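Local structure of U4/U6 snRNA-associated-splicing factor PRP24 (Saccharomyces cerevisiae, 4N0T) at residues 270-273 / 277-280; 318-323 / 360-365; 341-344 / 349-352. The protein binds U6 snRNA, acts as a recycling factor of the spliceosome and takes part in annealing U6 with U4 snRNA. All coordinates share one frame; numbering follows the deposited sequence.

Interaction 1 (270-273 / 277-280)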
loop_
_atom_site.group_PDB
_atom_site.type_symbol
_atom_site.label_atom_id
_atom_site.label_comp_id
_atom_site.label_asym_id
_atom_site.label_seq_id
_atom_site.Cartn_x
_atom_site.Cartn_y
_atom_site.Cartn_z
ATOM N N LEU A 270 -20.297 -6.251 6.087
ATOM C CA LEU A 270 -20.269 -6.421 7.535
ATOM C C LEU A 270 -21.661 -6.253 8.157
ATOM O O LEU A 270 -21.956 -6.819 9.209
ATOM C CB LEU A 270 -19.269 -5.455 8.182
ATOM C CG LEU A 270 -17.794 -5.599 7.775
ATOM C CD1 LEU A 270 -16.939 -4.457 8.313
ATOM C CD2 LEU A 270 -17.211 -6.937 8.247
ATOM N N ALA A 271 -22.516 -5.484 7.489
ATOM C CA ALA A 271 -23.874 -5.241 7.978
ATOM C C ALA A 271 -24.901 -6.194 7.366
ATOM O O ALA A 271 -26.080 -6.144 7.722
ATOM C CB ALA A 271 -24.279 -3.794 7.711
ATOM N N SER A 272 -24.460 -7.049 6.444
ATOM C CA SER A 272 -25.376 -7.919 5.701
ATOM C C SER A 272 -26.073 -8.928 6.607
ATOM O O SER A 272 -25.475 -9.434 7.558
ATOM C CB SER A 272 -24.637 -8.652 4.577
ATOM O OG SER A 272 -25.530 -9.389 3.756
ATOM N N ARG A 273 -27.341 -9.202 6.303
ATOM C CA ARG A 273 -28.119 -10.218 7.007
ATOM C C ARG A 273 -28.706 -11.210 6.010
ATOM O O ARG A 273 -29.521 -12.063 6.366
ATOM C CB ARG A 273 -29.231 -9.574 7.837
ATOM C CG ARG A 273 -28.725 -8.677 8.951
ATOM C CD ARG A 273 -27.792 -9.432 9.887
ATOM N NE ARG A 273 -27.202 -8.543 10.884
ATOM C CZ ARG A 273 -26.013 -7.964 10.756
ATOM N NH1 ARG A 273 -25.279 -8.189 9.675
ATOM N NH2 ARG A 273 -25.555 -7.164 11.711
ATOM N N GLU A 277 -25.884 -14.779 1.021
ATOM C CA GLU A 277 -24.610 -14.111 0.781
ATOM C C GLU A 277 -23.568 -14.517 1.822
ATOM O O GLU A 277 -22.434 -14.853 1.476
ATOM C CB GLU A 277 -24.779 -12.585 0.779
ATOM C CG GLU A 277 -23.488 -11.835 0.454
ATOM C CD GLU A 277 -23.674 -10.331 0.328
ATOM O OE1 GLU A 277 -22.985 -9.729 -0.523
ATOM O OE2 GLU A 277 -24.488 -9.749 1.083
ATOM N N LEU A 278 -23.963 -14.486 3.090
ATOM C CA LEU A 278 -23.036 -14.736 4.191
ATOM C C LEU A 278 -22.468 -16.152 4.160
ATOM O O LEU A 278 -21.327 -16.389 4.569
ATOM C CB LEU A 278 -23.711 -14.460 5.541
ATOM C CG LEU A 278 -23.999 -12.988 5.864
ATOM C CD1 LEU A 278 -24.564 -12.816 7.268
ATOM C CD2 LEU A 278 -22.758 -12.116 5.688
ATOM N N GLU A 279 -23.262 -17.099 3.672
ATOM C CA GLU A 279 -22.830 -18.489 3.698
ATOM C C GLU A 279 -21.807 -18.795 2.599
ATOM O O GLU A 279 -21.228 -19.875 2.582
ATOM C CB GLU A 279 -24.031 -19.443 3.645
ATOM C CG GLU A 279 -24.788 -19.459 2.328
ATOM C CD GLU A 279 -25.998 -20.380 2.379
ATOM O OE1 GLU A 279 -26.501 -20.637 3.498
ATOM O OE2 GLU A 279 -26.438 -20.849 1.306
ATOM N N THR A 280 -21.569 -17.838 1.702
ATOM C CA THR A 280 -20.559 -18.022 0.656
ATOM C C THR A 280 -19.190 -17.443 1.045
ATOM O O THR A 280 -18.228 -17.550 0.277
ATOM C CB THR A 280 -20.979 -17.392 -0.685
ATOM O OG1 THR A 280 -21.005 -15.962 -0.563
ATOM C CG2 THR A 280 -22.351 -17.898 -1.122
#
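Ser272 and Glu277 meet through a single direct hydrogen bond: the hydroxyl OG donates to carboxylate OE2 at 2.9 Å. It reaches the oxygen on its anti side, 23° out of the carboxylate plane. Glu277 makes this possible by running its chain straight out, with CG opposite the backbone N (chi1 -177°) and the next torsion also extended. The other oxygen, OE1, is in a salt bridge with Arg268, so the acid ties the end of helix 258-270 to the turn that follows it. With an alanine in its place, Arg268 would probably lose its charge mate and the buried Ser272 hydroxyl this acceptor. Next to the polar pair lies the close-packed part, where Leu278 CD1 sits 3.5 Å from Ser272 O and its CD2 lies 4.1 Å from Ser272 CB. In this occluded RNA-recognition motif the connection runs from helix 258-270 through the short helix 275-278 to strand 281-285. Leu270 and Leu278 both pack on Ile355 of helix 355-365, and Leu270 also rests on Ile324 of the sheet. Arg273, by contrast, is on the solvent side: its CA comes no nearer than 4.4 Å to Leu278 CD1, and its long side chain starts out away from 277-280. At the far end, Glu277 O accepts from both the backbone N and, at 2.7 Å, the OG1 of Thr280.

Interaction 2 (318-323 / 360-365). With SO4 (sulfate ion), chain C; nucleotides of chain B.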
loop_
_atom_site.group_PDB
_atom_site.type_symbol
_atom_site.label_atom_id
_atom_site.label_comp_id
_atom_site.label_asym_id
_atom_site.label_seq_id
_atom_site.Cartn_x
_atom_site.Cartn_y
_atom_site.Cartn_z
ATOM N N SER A 318 -9.296 -4.449 7.971
ATOM C CA SER A 318 -8.148 -4.295 8.862
ATOM C C SER A 318 -8.546 -3.804 10.246
ATOM O O SER A 318 -7.780 -3.979 11.202
ATOM C CB SER A 318 -7.104 -3.371 8.246
ATOM O OG SER A 318 -7.734 -2.158 7.885
ATOM N N ASP A 319 -9.744 -3.231 10.374
ATOM C CA ASP A 319 -10.212 -2.788 11.688
ATOM C C ASP A 319 -10.509 -3.961 12.623
ATOM O O ASP A 319 -10.623 -3.778 13.831
ATOM C CB ASP A 319 -11.394 -1.802 11.622
ATOM C CG ASP A 319 -12.535 -2.278 10.730
ATOM O OD1 ASP A 319 -12.274 -2.868 9.659
ATOM O OD2 ASP A 319 -13.713 -2.022 11.094
ATOM N N PHE A 320 -10.604 -5.161 12.063
ATOM C CA PHE A 320 -10.680 -6.376 12.878
ATOM C C PHE A 320 -9.517 -7.323 12.593
ATOM O O PHE A 320 -9.632 -8.525 12.835
ATOM C CB PHE A 320 -12.022 -7.077 12.657
ATOM C CG PHE A 320 -13.193 -6.267 13.142
ATOM C CD1 PHE A 320 -13.434 -6.139 14.505
ATOM C CD2 PHE A 320 -14.018 -5.599 12.245
ATOM C CE1 PHE A 320 -14.487 -5.383 14.968
ATOM C CE2 PHE A 320 -15.083 -4.839 12.702
ATOM C CZ PHE A 320 -15.311 -4.730 14.067
ATOM N N ASN A 321 -8.410 -6.776 12.084
ATOM C CA ASN A 321 -7.228 -7.572 11.724
ATOM C C ASN A 321 -7.544 -8.778 10.838
ATOM O O ASN A 321 -6.988 -9.866 11.021
ATOM C CB ASN A 321 -6.483 -8.043 12.983
ATOM C CG ASN A 321 -6.127 -6.902 13.908
ATOM O OD1 ASN A 321 -5.746 -5.825 13.460
ATOM N ND2 ASN A 321 -6.238 -7.138 15.218
ATOM N N GLY A 322 -8.441 -8.598 9.877
ATOM C CA GLY A 322 -8.891 -9.721 9.074
ATOM C C GLY A 322 -9.072 -9.457 7.591
ATOM O O GLY A 322 -8.761 -8.376 7.084
ATOM N N ALA A 323 -9.536 -10.486 6.892
ATOM C CA ALA A 323 -9.898 -10.378 5.487
ATOM C C ALA A 323 -11.110 -11.261 5.266
ATOM O O ALA A 323 -11.283 -12.289 5.938
ATOM C CB ALA A 323 -8.740 -10.816 4.590
ATOM N N ARG A 360 -15.497 -11.212 17.401
ATOM C CA ARG A 360 -15.344 -11.714 18.772
ATOM C C ARG A 360 -13.878 -11.930 19.135
ATOM O O ARG A 360 -13.429 -11.546 20.222
ATOM C CB ARG A 360 -16.155 -12.998 18.992
ATOM C CG ARG A 360 -17.648 -12.746 19.227
ATOM C CD ARG A 360 -18.398 -14.031 19.600
ATOM N NE ARG A 360 -18.515 -14.955 18.476
ATOM C CZ ARG A 360 -19.556 -14.995 17.653
ATOM N NH1 ARG A 360 -20.587 -14.172 17.833
ATOM N NH2 ARG A 360 -19.574 -15.859 16.648
ATOM N N TYR A 361 -13.124 -12.520 18.214
ATOM C CA TYR A 361 -11.699 -12.733 18.439
ATOM C C TYR A 361 -10.978 -11.411 18.642
ATOM O O TYR A 361 -10.168 -11.269 19.560
ATOM C CB TYR A 361 -11.060 -13.520 17.288
ATOM C CG TYR A 361 -9.593 -13.796 17.515
ATOM C CD1 TYR A 361 -9.182 -14.841 18.339
ATOM C CD2 TYR A 361 -8.614 -12.997 16.935
ATOM C CE1 TYR A 361 -7.832 -15.087 18.560
ATOM C CE2 TYR A 361 -7.273 -13.233 17.143
ATOM C CZ TYR A 361 -6.883 -14.280 17.961
ATOM O OH TYR A 361 -5.543 -14.516 18.175
ATOM N N TYR A 362 -11.288 -10.432 17.792
ATOM C CA TYR A 362 -10.672 -9.124 17.910
ATOM C C TYR A 362 -11.000 -8.475 19.252
ATOM O O TYR A 362 -10.107 -7.945 19.918
ATOM C CB TYR A 362 -11.138 -8.213 16.770
ATOM C CG TYR A 362 -10.605 -6.812 16.885
ATOM C CD1 TYR A 362 -9.360 -6.483 16.379
ATOM C CD2 TYR A 362 -11.351 -5.813 17.505
ATOM C CE1 TYR A 362 -8.867 -5.188 16.481
ATOM C CE2 TYR A 362 -10.865 -4.525 17.612
ATOM C CZ TYR A 362 -9.626 -4.222 17.102
ATOM O OH TYR A 362 -9.147 -2.937 17.210
ATOM N N ASN A 363 -12.274 -8.515 19.639
ATOM C CA ASN A 363 -12.709 -7.892 20.889
ATOM C C ASN A 363 -11.968 -8.471 22.098
ATOM O O ASN A 363 -11.568 -7.732 23.002
ATOM C CB ASN A 363 -14.231 -8.025 21.062
ATOM C CG ASN A 363 -15.014 -7.266 19.996
ATOM O OD1 ASN A 363 -14.501 -6.329 19.376
ATOM N ND2 ASN A 363 -16.269 -7.662 19.786
ATOM N N ASN A 364 -11.762 -9.788 22.082
ATOM C CA ASN A 364 -11.036 -10.481 23.152
ATOM C C ASN A 364 -9.574 -10.057 23.297
ATOM O O ASN A 364 -9.037 -10.045 24.403
ATOM C CB ASN A 364 -11.123 -12.004 22.969
ATOM C CG ASN A 364 -12.499 -12.553 23.292
ATOM O OD1 ASN A 364 -13.319 -11.874 23.908
ATOM N ND2 ASN A 364 -12.753 -13.793 22.889
ATOM N N GLN A 365 -8.928 -9.716 22.185
ATOM C CA GLN A 365 -7.529 -9.290 22.217
ATOM C C GLN A 365 -7.388 -7.855 22.735
ATOM O O GLN A 365 -6.384 -7.504 23.362
ATOM C CB GLN A 365 -6.900 -9.404 20.822
ATOM C CG GLN A 365 -7.116 -10.745 20.135
ATOM C CD GLN A 365 -6.698 -11.924 20.992
ATOM O OE1 GLN A 365 -5.567 -11.988 21.478
ATOM N NE2 GLN A 365 -7.617 -12.867 21.184
HETATM S S SO4 C . -22.450 -15.995 14.556
HETATM O O1 SO4 C . -22.776 -15.357 13.282
HETATM O O2 SO4 C . -22.783 -15.093 15.665
HETATM O O3 SO4 C . -23.206 -17.239 14.685
HETATM O O4 SO4 C . -21.026 -16.319 14.563
ATOM P P A B 54 -13.750 -1.510 21.199
ATOM O OP1 A B 54 -13.256 -1.896 19.848
ATOM O OP2 A B 54 -13.894 -0.066 21.523
ATOM O "O5'" A B 54 -15.143 -2.253 21.435
ATOM C "C5'" A B 54 -15.251 -3.659 21.262
ATOM C "C4'" A B 54 -16.475 -4.219 21.944
ATOM O "O4'" A B 54 -16.444 -3.899 23.360
ATOM C "C3'" A B 54 -17.815 -3.678 21.469
ATOM O "O3'" A B 54 -18.271 -4.308 20.285
ATOM C "C2'" A B 54 -18.715 -3.926 22.672
ATOM O "O2'" A B 54 -19.110 -5.289 22.731
ATOM C "C1'" A B 54 -17.752 -3.653 23.828
ATOM N N9 A B 54 -17.819 -2.255 24.287
ATOM C C8 A B 54 -16.907 -1.256 24.048
ATOM N N7 A B 54 -17.221 -0.105 24.587
ATOM C C5 A B 54 -18.425 -0.360 25.225
ATOM C C6 A B 54 -19.276 0.459 25.982
ATOM N N6 A B 54 -19.036 1.751 26.230
ATOM N N1 A B 54 -20.395 -0.111 26.475
ATOM C C2 A B 54 -20.639 -1.403 26.228
ATOM N N3 A B 54 -19.915 -2.273 25.530
ATOM C C4 A B 54 -18.807 -1.681 25.052
ATOM P P C B 29 -16.083 3.562 8.576
ATOM O OP1 C B 29 -16.082 2.088 8.731
ATOM O OP2 C B 29 -17.393 4.254 8.332
ATOM O "O5'" C B 29 -15.363 4.241 9.822
ATOM C "C5'" C B 29 -15.747 3.929 11.162
ATOM C "C4'" C B 29 -14.552 3.841 12.076
ATOM O "O4'" C B 29 -13.676 2.779 11.599
ATOM C "C3'" C B 29 -13.682 5.097 12.144
ATOM O "O3'" C B 29 -13.041 5.136 13.420
ATOM C "C2'" C B 29 -12.619 4.807 11.095
ATOM O "O2'" C B 29 -11.427 5.549 11.240
ATOM C "C1'" C B 29 -12.392 3.318 11.336
ATOM N N1 C B 29 -11.822 2.580 10.209
ATOM C C2 C B 29 -10.803 1.690 10.523
ATOM O O2 C B 29 -10.431 1.618 11.708
ATOM N N3 C B 29 -10.240 0.959 9.542
ATOM C C4 C B 29 -10.689 1.094 8.299
ATOM N N4 C B 29 -10.108 0.338 7.363
ATOM C C5 C B 29 -11.739 1.991 7.956
ATOM C C6 C B 29 -12.292 2.714 8.940
HETATM O O HOH W 1 -8.756 -1.929 14.830
#
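Asp319 meets Tyr362 with its backbone, not its acid: carbonyl O lies 3.4 Å above one face of the tyrosine ring, offset toward the rim. A water accompanies this contact, donating to Asp319 O at 2.8 Å and hydrogen-bonded to Tyr362 OH at 2.6 Å. The Asp319 side chain turns to other partners. Its CB lies 3.6 Å from O2 of the C29 base of RNA chain B, and its carboxylate is in a salt bridge with Arg263 of helix 258-270. Phe320 comes next and approaches the same ring face as the carbonyl, in a T-shaped pair. Its edge points at the tyrosine, with centroids 5.3 Å apart and planes at 84°; the nearest carbons are Phe320 CD1 and Tyr362 CD2, at 3.7 Å. Tyr362 can receive both because its CG is swung opposite its own backbone N (chi1 176°), carrying the ring off helix 355-365 toward residues 319-321. Asn321, in a left-handed backbone conformation, closes the turn between strands 311-317 and 322-327 of this RNA-recognition motif. Its ND2 comes to the tyrosine's edge, 3.4 Å from CD1, with the amide plane 60° from the ring. Phosphate oxygen OP1 of A54 in RNA chain B is also near that ring's edge, and Asn363 OD1 approaches the sugar at C5' (3.4 Å). No direct hydrogen bond joins the two segments; the T-shaped pair and the water bridge hold the tyrosine, which probably limits how its ring can tilt beside the RNA backbone.

Interaction 3 (341-344 / 349-352); sequences NGSQ and VIRS
The carboxamide of Asn341 works through its oxygen: OD1 accepts from Ser352 N at 3.0 Å, the donor tilted 25° from the amide plane, and the same oxygen lies 3.2 Å from Arg351 CA. At the other end the Gln344 amide brings its NE2 against Val349 CG2, at 4.0 Å. Between them the segments form the small hairpin of the occluded RNA-recognition motif, in which the short strand 344-345 lies at the outer edge of the sheet beside strand 348-353. Two backbone bonds stitch it together, Gly342 N to Ile350 O (2.8 Å) and Ile350 N to Ser343 O (2.9 Å), and Gln344 and Val349 then face each other as a non-hydrogen-bonded antiparallel pair. Gly342 has a positive phi of 89°, where a CB would jam against the preceding carbonyl oxygen. Val349 CG1 packs against Gly342 O. Ile350, buried, has CG1 held between its own backbone N and carbonyl carbon (chi1 53°), which brings CD1 to 3.3 Å from Ser343 OG. That hydroxyl is bonded to Leu340 O at the end of helix 330-340, while Ser352 OG bonds to Leu337 O one turn earlier, so both serines fasten the hairpin to the helix. Ser352 OG also lies close to Asn341, just 3.1 Å from its CB.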
loop_
_atom_site.group_PDB
_atom_site.type_symbol
_atom_site.label_atom_id
_atom_site.label_comp_id
_atom_site.label_asym_id
_atom_site.label_seq_id
_atom_site.Cartn_x
_atom_site.Cartn_y
_atom_site.Cartn_z
ATOM N N ASN A 341 -8.695 -23.110 8.896
ATOM C CA ASN A 341 -8.574 -22.840 10.327
ATOM C C ASN A 341 -7.351 -23.565 10.870
ATOM O O ASN A 341 -7.263 -24.795 10.781
ATOM C CB ASN A 341 -9.824 -23.279 11.088
ATOM C CG ASN A 341 -9.852 -22.757 12.515
ATOM O OD1 ASN A 341 -9.563 -21.584 12.773
ATOM N ND2 ASN A 341 -10.186 -23.635 13.459
ATOM N N GLY A 342 -6.401 -22.812 11.407
ATOM C CA GLY A 342 -5.191 -23.412 11.935
ATOM C C GLY A 342 -4.056 -23.581 10.933
ATOM O O GLY A 342 -2.964 -24.053 11.286
ATOM N N SER A 343 -4.299 -23.211 9.680
ATOM C CA SER A 343 -3.241 -23.210 8.675
ATOM C C SER A 343 -2.211 -22.120 8.997
ATOM O O SER A 343 -2.435 -21.282 9.878
ATOM C CB SER A 343 -3.830 -22.990 7.285
ATOM O OG SER A 343 -4.353 -21.682 7.176
ATOM N N GLN A 344 -1.073 -22.136 8.304
ATOM C CA GLN A 344 -0.040 -21.133 8.541
ATOM C C GLN A 344 0.047 -20.151 7.382
ATOM O O GLN A 344 0.089 -20.553 6.213
ATOM C CB GLN A 344 1.333 -21.784 8.775
ATOM C CG GLN A 344 1.537 -22.335 10.186
ATOM C CD GLN A 344 2.984 -22.234 10.646
ATOM O OE1 GLN A 344 3.899 -22.063 9.835
ATOM N NE2 GLN A 344 3.194 -22.324 11.954
ATOM N N VAL A 349 0.080 -18.897 12.648
ATOM C CA VAL A 349 -1.172 -19.640 12.554
ATOM C C VAL A 349 -2.333 -18.655 12.380
ATOM O O VAL A 349 -2.380 -17.618 13.042
ATOM C CB VAL A 349 -1.385 -20.530 13.791
ATOM C CG1 VAL A 349 -2.728 -21.233 13.730
ATOM C CG2 VAL A 349 -0.261 -21.556 13.892
ATOM N N ILE A 350 -3.246 -18.961 11.464
ATOM C CA ILE A 350 -4.418 -18.121 11.269
ATOM C C ILE A 350 -5.670 -18.917 11.582
ATOM O O ILE A 350 -5.660 -20.162 11.556
ATOM C CB ILE A 350 -4.518 -17.598 9.823
ATOM C CG1 ILE A 350 -4.443 -18.768 8.840
ATOM C CG2 ILE A 350 -3.436 -16.570 9.545
ATOM C CD1 ILE A 350 -4.721 -18.383 7.375
ATOM N N ARG A 351 -6.743 -18.197 11.884
ATOM C CA ARG A 351 -8.032 -18.799 12.167
ATOM C C ARG A 351 -8.996 -18.465 11.038
ATOM O O ARG A 351 -8.802 -17.480 10.313
ATOM C CB ARG A 351 -8.593 -18.228 13.475
ATOM C CG ARG A 351 -7.614 -18.301 14.640
ATOM C CD ARG A 351 -8.209 -17.694 15.902
ATOM N NE ARG A 351 -7.517 -18.187 17.090
ATOM C CZ ARG A 351 -8.124 -18.603 18.198
ATOM N NH1 ARG A 351 -9.452 -18.582 18.290
ATOM N NH2 ARG A 351 -7.392 -19.031 19.215
ATOM N N SER A 352 -10.025 -19.287 10.891
ATOM C CA SER A 352 -11.117 -18.996 9.975
ATOM C C SER A 352 -12.396 -18.910 10.794
ATOM O O SER A 352 -12.468 -19.440 11.908
ATOM C CB SER A 352 -11.239 -20.088 8.919
ATOM O OG SER A 352 -11.657 -21.312 9.523
#

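In the fold
All three contacts belong to the occluded RNA-recognition motif and its flanking helices. Interaction 1 is partly buried, and its apolar side reaches helix 355-365, the helix whose later part supplies interaction 2. Interactions 2 and 3 are surface contacts; they touch where Tyr361 CE1 meets Arg351 NE at 3.4 Å, strand 348-353 leading straight into the helix, and interaction 3 is nested in the chain loop that interaction 2 closes. Their chemistry differs with place: acid and hydroxyl at the helix junction, aromatic and water-mediated beside the RNA, backbone hydrogen bonding at the sheet edge. That hairpin's nearest atom is about 16 Å from the nucleic acid, against about 6 Å for interaction 1.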